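Local coordinates for protein oxidoreductase, Gfo/Idh/MocA family (Pseudomonas syringae pv. tomato, PDB 3DTY) that probably catalyses an NAD(P)-dependent oxidation or reduction, as in other Gfo/Idh/MocA family enzymes, on a substrate that is not established, and binds magnesium, at residues I26-I29 with H30-A34; R67-D71 with Y72-F76; L337-R340 with F341-M345. All coordinates share one frame; numbering follows the deposited sequence.

Contact 1 (I26-I29 with H30-A34); sequences IGYI and HRCAA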
loop_
_atom_site.group_PDB
_atom_site.type_symbol
_atom_site.label_atom_id
_atom_site.label_comp_id
_atom_site.label_asym_id
_atom_site.label_seq_id
_atom_site.Cartn_x
_atom_site.Cartn_y
_atom_site.Cartn_z
ATOM N N ILE A 26 9.516 -26.725 13.257
ATOM C CA ILE A 26 8.296 -26.217 13.879
ATOM C C ILE A 26 8.278 -26.365 15.396
ATOM O O ILE A 26 7.345 -25.909 16.058
ATOM C CB ILE A 26 7.038 -26.925 13.315
ATOM C CG1 ILE A 26 7.108 -28.425 13.612
ATOM C CG2 ILE A 26 6.930 -26.677 11.822
ATOM C CD1 ILE A 26 5.865 -29.195 13.207
ATOM N N GLY A 27 9.301 -27.007 15.945
ATOM C CA GLY A 27 9.352 -27.191 17.386
ATOM C C GLY A 27 9.473 -25.875 18.136
ATOM O O GLY A 27 8.931 -25.723 19.231
ATOM N N TYR A 28 10.173 -24.911 17.547
ATOM C CA TYR A 28 10.362 -23.629 18.207
ATOM C C TYR A 28 9.060 -22.855 18.443
ATOM O O TYR A 28 8.772 -22.471 19.573
ATOM C CB TYR A 28 11.351 -22.760 17.420
ATOM C CG TYR A 28 11.787 -21.513 18.164
ATOM C CD1 TYR A 28 12.478 -21.601 19.380
ATOM C CD2 TYR A 28 11.508 -20.242 17.658
ATOM C CE1 TYR A 28 12.878 -20.449 20.073
ATOM C CE2 TYR A 28 11.906 -19.084 18.343
ATOM C CZ TYR A 28 12.586 -19.196 19.545
ATOM O OH TYR A 28 12.957 -18.052 20.225
ATOM N N ILE A 29 8.268 -22.625 17.401
ATOM C CA ILE A 29 7.032 -21.872 17.610
ATOM C C ILE A 29 6.090 -22.592 18.586
ATOM O O ILE A 29 5.385 -21.944 19.358
ATOM C CB ILE A 29 6.305 -21.553 16.271
ATOM C CG1 ILE A 29 5.174 -20.547 16.530
ATOM C CG2 ILE A 29 5.762 -22.828 15.631
ATOM C CD1 ILE A 29 4.529 -19.972 15.253
ATOM N N HIS A 30 6.084 -23.924 18.569
ATOM C CA HIS A 30 5.243 -24.674 19.502
ATOM C C HIS A 30 5.678 -24.374 20.940
ATOM O O HIS A 30 4.844 -24.104 21.808
ATOM C CB HIS A 30 5.342 -26.189 19.240
ATOM C CG HIS A 30 4.385 -26.692 18.201
ATOM N ND1 HIS A 30 3.098 -27.088 18.502
ATOM C CD2 HIS A 30 4.514 -26.830 16.860
ATOM C CE1 HIS A 30 2.477 -27.446 17.393
ATOM N NE2 HIS A 30 3.315 -27.298 16.380
ATOM N N ARG A 31 6.984 -24.417 21.196
ATOM C CA ARG A 31 7.494 -24.157 22.539
ATOM C C ARG A 31 7.254 -22.719 22.988
ATOM O O ARG A 31 6.788 -22.478 24.104
ATOM C CB ARG A 31 8.988 -24.486 22.627
ATOM C CG ARG A 31 9.304 -25.972 22.498
ATOM C CD ARG A 31 10.687 -26.290 23.049
ATOM N NE ARG A 31 11.752 -25.603 22.329
ATOM C CZ ARG A 31 12.093 -25.869 21.073
ATOM N NH1 ARG A 31 11.451 -26.813 20.393
ATOM N NH2 ARG A 31 13.077 -25.190 20.496
ATOM N N CYS A 32 7.579 -21.764 22.124
ATOM C CA CYS A 32 7.380 -20.360 22.449
ATOM C C CYS A 32 5.921 -20.104 22.800
ATOM O O CYS A 32 5.614 -19.404 23.759
ATOM C CB CYS A 32 7.753 -19.471 21.260
ATOM S SG CYS A 32 9.513 -19.436 20.825
ATOM N N ALA A 33 5.022 -20.667 22.002
ATOM C CA ALA A 33 3.595 -20.463 22.213
ATOM C C ALA A 33 3.078 -21.126 23.482
ATOM O O ALA A 33 2.377 -20.501 24.276
ATOM C CB ALA A 33 2.808 -20.974 20.992
ATOM N N ALA A 34 3.432 -22.391 23.675
ATOM C CA ALA A 34 2.966 -23.138 24.840
ATOM C C ALA A 34 3.536 -22.643 26.165
ATOM O O ALA A 34 2.816 -22.562 27.164
ATOM C CB ALA A 34 3.281 -24.616 24.659
#

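Contact 2 (R67-D71 with Y72-F76); sequences RCYAD and YLSMF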
loop_
_atom_site.group_PDB
_atom_site.type_symbol
_atom_site.label_atom_id
_atom_site.label_comp_id
_atom_site.label_asym_id
_atom_site.label_seq_id
_atom_site.Cartn_x
_atom_site.Cartn_y
_atom_site.Cartn_z
ATOM N N ARG A 67 13.133 -38.396 31.498
ATOM C CA ARG A 67 11.850 -38.144 30.859
ATOM C C ARG A 67 12.007 -37.782 29.385
ATOM O O ARG A 67 11.069 -37.310 28.740
ATOM C CB ARG A 67 11.071 -37.075 31.635
ATOM C CG ARG A 67 10.764 -37.516 33.067
ATOM C CD ARG A 67 9.920 -36.520 33.855
ATOM N NE ARG A 67 8.488 -36.666 33.617
ATOM C CZ ARG A 67 7.548 -36.031 34.315
ATOM N NH1 ARG A 67 7.884 -35.206 35.301
ATOM N NH2 ARG A 67 6.268 -36.210 34.027
ATOM N N CYS A 68 13.211 -38.005 28.865
ATOM C CA CYS A 68 13.509 -37.798 27.456
ATOM C C CYS A 68 13.420 -39.213 26.893
ATOM O O CYS A 68 14.430 -39.903 26.738
ATOM C CB CYS A 68 14.924 -37.271 27.257
ATOM S SG CYS A 68 15.162 -35.596 27.838
ATOM N N TYR A 69 12.193 -39.635 26.611
ATOM C CA TYR A 69 11.898 -40.964 26.102
ATOM C C TYR A 69 12.408 -41.239 24.691
ATOM O O TYR A 69 12.592 -40.326 23.885
ATOM C CB TYR A 69 10.392 -41.190 26.190
ATOM C CG TYR A 69 9.894 -41.076 27.610
ATOM C CD1 TYR A 69 10.032 -42.140 28.506
ATOM C CD2 TYR A 69 9.325 -39.889 28.076
ATOM C CE1 TYR A 69 9.615 -42.023 29.830
ATOM C CE2 TYR A 69 8.903 -39.760 29.394
ATOM C CZ TYR A 69 9.048 -40.832 30.266
ATOM O OH TYR A 69 8.602 -40.723 31.560
ATOM N N ALA A 70 12.632 -42.516 24.408
ATOM C CA ALA A 70 13.137 -42.939 23.111
ATOM C C ALA A 70 12.044 -42.912 22.048
ATOM O O ALA A 70 12.323 -42.691 20.869
ATOM C CB ALA A 70 13.733 -44.341 23.222
ATOM N N ASP A 71 10.802 -43.145 22.467
ATOM C CA ASP A 71 9.673 -43.142 21.540
ATOM C C ASP A 71 8.391 -42.691 22.238
ATOM O O ASP A 71 8.296 -42.727 23.467
ATOM C CB ASP A 71 9.486 -44.538 20.934
ATOM C CG ASP A 71 9.183 -45.594 21.978
ATOM O OD1 ASP A 71 8.015 -45.688 22.419
ATOM O OD2 ASP A 71 10.116 -46.328 22.364
ATOM N N TYR A 72 7.406 -42.266 21.452
ATOM C CA TYR A 72 6.154 -41.793 22.024
ATOM C C TYR A 72 5.432 -42.849 22.860
ATOM O O TYR A 72 4.816 -42.520 23.869
ATOM C CB TYR A 72 5.241 -41.231 20.915
ATOM C CG TYR A 72 4.630 -42.244 19.972
ATOM C CD1 TYR A 72 3.414 -42.855 20.272
ATOM C CD2 TYR A 72 5.258 -42.579 18.775
ATOM C CE1 TYR A 72 2.829 -43.778 19.401
ATOM C CE2 TYR A 72 4.683 -43.505 17.893
ATOM C CZ TYR A 72 3.465 -44.100 18.218
ATOM O OH TYR A 72 2.883 -45.015 17.366
ATOM N N LEU A 73 5.523 -44.116 22.463
ATOM C CA LEU A 73 4.859 -45.184 23.216
ATOM C C LEU A 73 5.440 -45.380 24.616
ATOM O O LEU A 73 4.701 -45.438 25.601
ATOM C CB LEU A 73 4.919 -46.497 22.435
ATOM C CG LEU A 73 3.561 -46.911 21.856
ATOM C CD1 LEU A 73 3.740 -47.615 20.527
ATOM C CD2 LEU A 73 2.839 -47.796 22.866
ATOM N N SER A 74 6.758 -45.483 24.713
ATOM C CA SER A 74 7.368 -45.656 26.021
ATOM C C SER A 74 7.019 -44.445 26.895
ATOM O O SER A 74 6.769 -44.582 28.097
ATOM C CB SER A 74 8.888 -45.826 25.883
ATOM O OG SER A 74 9.460 -44.798 25.100
HETATM N N MSE A 75 6.983 -43.263 26.291
HETATM C CA MSE A 75 6.639 -42.059 27.044
HETATM C C MSE A 75 5.216 -42.149 27.591
HETATM O O MSE A 75 4.991 -41.968 28.786
HETATM C CB MSE A 75 6.764 -40.799 26.174
HETATM C CG MSE A 75 6.219 -39.538 26.868
HETATM SE SE MSE A 75 6.849 -37.853 26.139
HETATM C CE MSE A 75 5.614 -37.664 24.653
ATOM N N PHE A 76 4.255 -42.434 26.718
ATOM C CA PHE A 76 2.866 -42.525 27.150
ATOM C C PHE A 76 2.680 -43.575 28.248
ATOM O O PHE A 76 2.013 -43.320 29.253
ATOM C CB PHE A 76 1.948 -42.847 25.963
ATOM C CG PHE A 76 1.886 -41.760 24.918
ATOM C CD1 PHE A 76 2.394 -40.489 25.179
ATOM C CD2 PHE A 76 1.318 -42.010 23.673
ATOM C CE1 PHE A 76 2.329 -39.484 24.223
ATOM C CE2 PHE A 76 1.247 -41.009 22.707
ATOM C CZ PHE A 76 1.757 -39.747 22.979
HETATM O O HOH W 1 12.376 -44.603 26.563
#

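Contact 3 (L337-R340 with F341-M345); sequences LYYR and FALAM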
loop_
_atom_site.group_PDB
_atom_site.type_symbol
_atom_site.label_atom_id
_atom_site.label_comp_id
_atom_site.label_asym_id
_atom_site.label_seq_id
_atom_site.Cartn_x
_atom_site.Cartn_y
_atom_site.Cartn_z
ATOM N N LEU A 337 -3.487 -19.033 20.533
ATOM C CA LEU A 337 -4.093 -20.311 20.198
ATOM C C LEU A 337 -3.839 -21.311 21.320
ATOM O O LEU A 337 -4.771 -21.916 21.848
ATOM C CB LEU A 337 -3.514 -20.848 18.892
ATOM C CG LEU A 337 -4.097 -22.182 18.419
ATOM C CD1 LEU A 337 -5.540 -21.988 18.011
ATOM C CD2 LEU A 337 -3.294 -22.711 17.244
ATOM N N TYR A 338 -2.573 -21.487 21.683
ATOM C CA TYR A 338 -2.235 -22.427 22.744
ATOM C C TYR A 338 -2.952 -22.101 24.052
ATOM O O TYR A 338 -3.245 -22.995 24.843
ATOM C CB TYR A 338 -0.725 -22.462 22.985
ATOM C CG TYR A 338 -0.046 -23.667 22.365
ATOM C CD1 TYR A 338 0.425 -23.640 21.051
ATOM C CD2 TYR A 338 0.105 -24.845 23.090
ATOM C CE1 TYR A 338 1.041 -24.774 20.477
ATOM C CE2 TYR A 338 0.707 -25.969 22.532
ATOM C CZ TYR A 338 1.173 -25.931 21.233
ATOM O OH TYR A 338 1.766 -27.060 20.709
ATOM N N TYR A 339 -3.226 -20.822 24.278
ATOM C CA TYR A 339 -3.917 -20.411 25.488
ATOM C C TYR A 339 -5.347 -20.939 25.457
ATOM O O TYR A 339 -5.885 -21.339 26.485
ATOM C CB TYR A 339 -3.929 -18.886 25.615
ATOM C CG TYR A 339 -4.583 -18.393 26.888
ATOM C CD1 TYR A 339 -4.031 -18.686 28.133
ATOM C CD2 TYR A 339 -5.762 -17.643 26.848
ATOM C CE1 TYR A 339 -4.634 -18.244 29.305
ATOM C CE2 TYR A 339 -6.372 -17.197 28.014
ATOM C CZ TYR A 339 -5.804 -17.502 29.238
ATOM O OH TYR A 339 -6.412 -17.082 30.397
ATOM N N ARG A 340 -5.960 -20.937 24.277
ATOM C CA ARG A 340 -7.322 -21.436 24.142
ATOM C C ARG A 340 -7.329 -22.945 24.294
ATOM O O ARG A 340 -8.262 -23.513 24.858
ATOM C CB ARG A 340 -7.918 -21.028 22.795
ATOM C CG ARG A 340 -8.250 -19.557 22.742
ATOM C CD ARG A 340 -8.732 -19.137 21.383
ATOM N NE ARG A 340 -8.857 -17.685 21.304
ATOM C CZ ARG A 340 -9.079 -17.021 20.176
ATOM N NH1 ARG A 340 -9.201 -17.684 19.033
ATOM N NH2 ARG A 340 -9.170 -15.697 20.190
ATOM N N PHE A 341 -6.285 -23.592 23.787
ATOM C CA PHE A 341 -6.167 -25.031 23.918
ATOM C C PHE A 341 -6.187 -25.341 25.424
ATOM O O PHE A 341 -6.879 -26.251 25.872
ATOM C CB PHE A 341 -4.851 -25.526 23.299
ATOM C CG PHE A 341 -4.823 -25.497 21.789
ATOM C CD1 PHE A 341 -5.988 -25.681 21.046
ATOM C CD2 PHE A 341 -3.613 -25.353 21.110
ATOM C CE1 PHE A 341 -5.949 -25.726 19.650
ATOM C CE2 PHE A 341 -3.560 -25.398 19.715
ATOM C CZ PHE A 341 -4.729 -25.584 18.982
ATOM N N ALA A 342 -5.440 -24.557 26.199
ATOM C CA ALA A 342 -5.365 -24.752 27.648
ATOM C C ALA A 342 -6.727 -24.530 28.306
ATOM O O ALA A 342 -7.105 -25.255 29.223
ATOM C CB ALA A 342 -4.325 -23.806 28.255
ATOM N N LEU A 343 -7.457 -23.521 27.844
ATOM C CA LEU A 343 -8.780 -23.245 28.393
ATOM C C LEU A 343 -9.719 -24.405 28.057
ATOM O O LEU A 343 -10.529 -24.822 28.884
ATOM C CB LEU A 343 -9.336 -21.930 27.825
ATOM C CG LEU A 343 -8.639 -20.651 28.306
ATOM C CD1 LEU A 343 -9.249 -19.413 27.636
ATOM C CD2 LEU A 343 -8.750 -20.566 29.823
ATOM N N ALA A 344 -9.598 -24.937 26.846
ATOM C CA ALA A 344 -10.450 -26.051 26.437
ATOM C C ALA A 344 -10.133 -27.286 27.286
ATOM O O ALA A 344 -11.030 -28.018 27.711
ATOM C CB ALA A 344 -10.248 -26.351 24.949
HETATM N N MSE A 345 -8.852 -27.508 27.547
HETATM C CA MSE A 345 -8.448 -28.652 28.351
HETATM C C MSE A 345 -9.021 -28.566 29.760
HETATM O O MSE A 345 -9.519 -29.555 30.304
HETATM C CB MSE A 345 -6.924 -28.727 28.430
HETATM C CG MSE A 345 -6.260 -28.977 27.096
HETATM SE SE MSE A 345 -4.351 -29.046 27.231
HETATM C CE MSE A 345 -3.921 -29.176 25.341
#

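Contact 1 (I26-I29 with H30-A34)
His30 turns the edge of its imidazole to Ile26 O, one helical turn back at the start of helix 27-35, with CD2 3.1 Å from that oxygen and the oxygen in the ring plane. The matching backbone bond, His30 N to Ile26 O at 3.4 Å, is weak. Both imidazole nitrogens are engaged, ND1 with Tyr338 and NE2 with Glu115, which fixes the ring's rotation. Ile29 lies on the same flank, its CG2 near the imidazole, and its carbonyl serves the next turn: Ile29 O accepts from Ala33 N at 3.0 Å, while Ala33 CB sits 3.2 Å from Ile29 O. Both Ile29 and Ala33 rest on Trp334 of helix 330-349. On another side of the helix Tyr28 and Cys32 make a sulfur-aromatic contact. Cys32 SG lies over one face of the phenol ring of Tyr28, 3.4 Å from the ring centroid and 16° off its normal, displaced toward the hydroxyl end, where CZ is its nearest ring atom. A Tyr28 chi1 of -170° swings the ring away from its own N and past its carbonyl carbon, into the path of the cysteine four residues on. Their backbones are joined by an almost straight bond, Cys32 N to Tyr28 O at 2.9 Å. At the CD1 edge of the ring lies Arg31 NH2, in the ring plane; the arginine chain, bent at chi3, brings NH1 within 3.0 Å of Gly27 O, at an angle too poor for a hydrogen bond. Tyr28 OH bonds to Asp37 of the second subunit. The chemistry therefore divides the turn: the tyrosine, with sulfur over its face, reaches the neighbouring subunit, whereas the doubly bonded histidine ties the helix to Glu115 and to helix 330-349.

Contact 2 (R67-D71 with Y72-F76)
Asp71 is the N-cap of helix 72-79, its side chain accepting from Ser74 N, where the loop that follows helix 51-60 turns into the helix within the Rossmann domain; Tyr69, just upstream, packs back on Met75. The capping bond, Asp71 OD1 to Ser74 N, is 2.6 Å long, with the N-H pointing well at the oxygen (165°) but reaching it from above the carboxylate plane. The same OD1 of Asp71 lies 2.9 Å from Leu73 N. A chi1 of 61° places Asp71 CG between its backbone N and carbonyl carbon, folding the carboxylate over the first helical turn. Ser74 answers through its hydroxyl, Ser74 OG donating to Asp71 O at 2.9 Å; that carbonyl is gripped a second time by Met75 N, the first i to i+4 bond of the helix. A water accepts from Ala70 N and donates to Ser74 OG, carrying the polar network back into the loop. Beside it lies the apolar half of the contact. The Tyr69 ring receives Met75 CA over one face, a CH-pi contact 3.6 Å from the centroid, and Met75 CB comes to 3.3 Å from Tyr69 CD2. The chain of this selenomethionine then runs past the CD2 side of the ring at about a right angle, leaving Met75 SE oblique to it, 4.9 Å from the Tyr69 centroid. Tyr69 OH is held by Glu79, further along the helix, so the ring is packed on one face and held at its hydroxyl. This packing is a local addition to the cap. Negative charge on Asp71 would suit the positive end of the helix dipole, and an N-cap aspartate accepting from the backbone N three residues on is a characteristic start of an alpha-helix, here one of the Rossmann fold.

Contact 3 (L337-R340 with F341-M345)
Residues 337-340 and 341-345 are successive turns of helix 330-349, joined by regular i to i+4 bonds from Phe341 N, Ala342 N, Leu343 N and Ala344 N to the carbonyls of Leu337, Tyr338, Tyr339 and Arg340. Their lengths run from 2.8 Å for Ala344 N to Arg340 O up to 3.0 Å for Phe341 N to Leu337 O. Phe341 carries most of the side-chain contact. Its CG is anti to its carbonyl carbon (chi1 -73°), which leans the ring back over the preceding turn, one face against Leu337 O, 3.5 Å above the ring plane. The far end of the ring meets Leu337: Leu337 CG is 3.5 Å from Phe341 CZ, and both leucine methyls also approach CZ. Phe341 also turns an edge toward the face of Tyr338 in a T-shaped pair, the planes at 80° and the centroids 5.6 Å apart. Phe341 CD2 is the leading atom, standing above the tyrosine ring near its CG, so the phenylalanine meets the base of the ring rather than its hydroxyl. On another side of the helix, Leu343 CG stands over one face of Tyr339, while Leu343 CD1 reaches past the rim, 3.7 Å from Tyr339 CE2. Arg340 extends from CG to NE and ends in a salt bridge with Asp319, away from the aromatic pair. Around this turn the helix is closely surrounded: Tyr338 and Phe341 rest on Val113 of strand 111-114, Ala342 on Ile13 of strand 13-17, and Tyr338 rests also on helix 27-35, its hydroxyl bonding to Ser90 as well as His30. A helix of the C-terminal family region thus lies against the parallel sheet and a helix of the Rossmann fold.

From the N terminus, contact 1 falls on helix 27-35, the crossover between strands 13-17 and 40-46. Contact 2 follows, where the loop after helix 51-60 enters helix 72-79, and contact 3 comes far later, on helix 330-349. Each joins adjoining residues, so none closes a long loop, and the three run in series without nesting or crossing. Contacts 1 and 3 nevertheless touch in space: His30 ND1 and Tyr338 OH are 2.6 Å apart, and Ala33 and Ala34 pack on the same tyrosine, tying the two family regions together. Contact 2 stands apart, its nearest atoms about 11 Å from contact 1 and about 12 Å from contact 3.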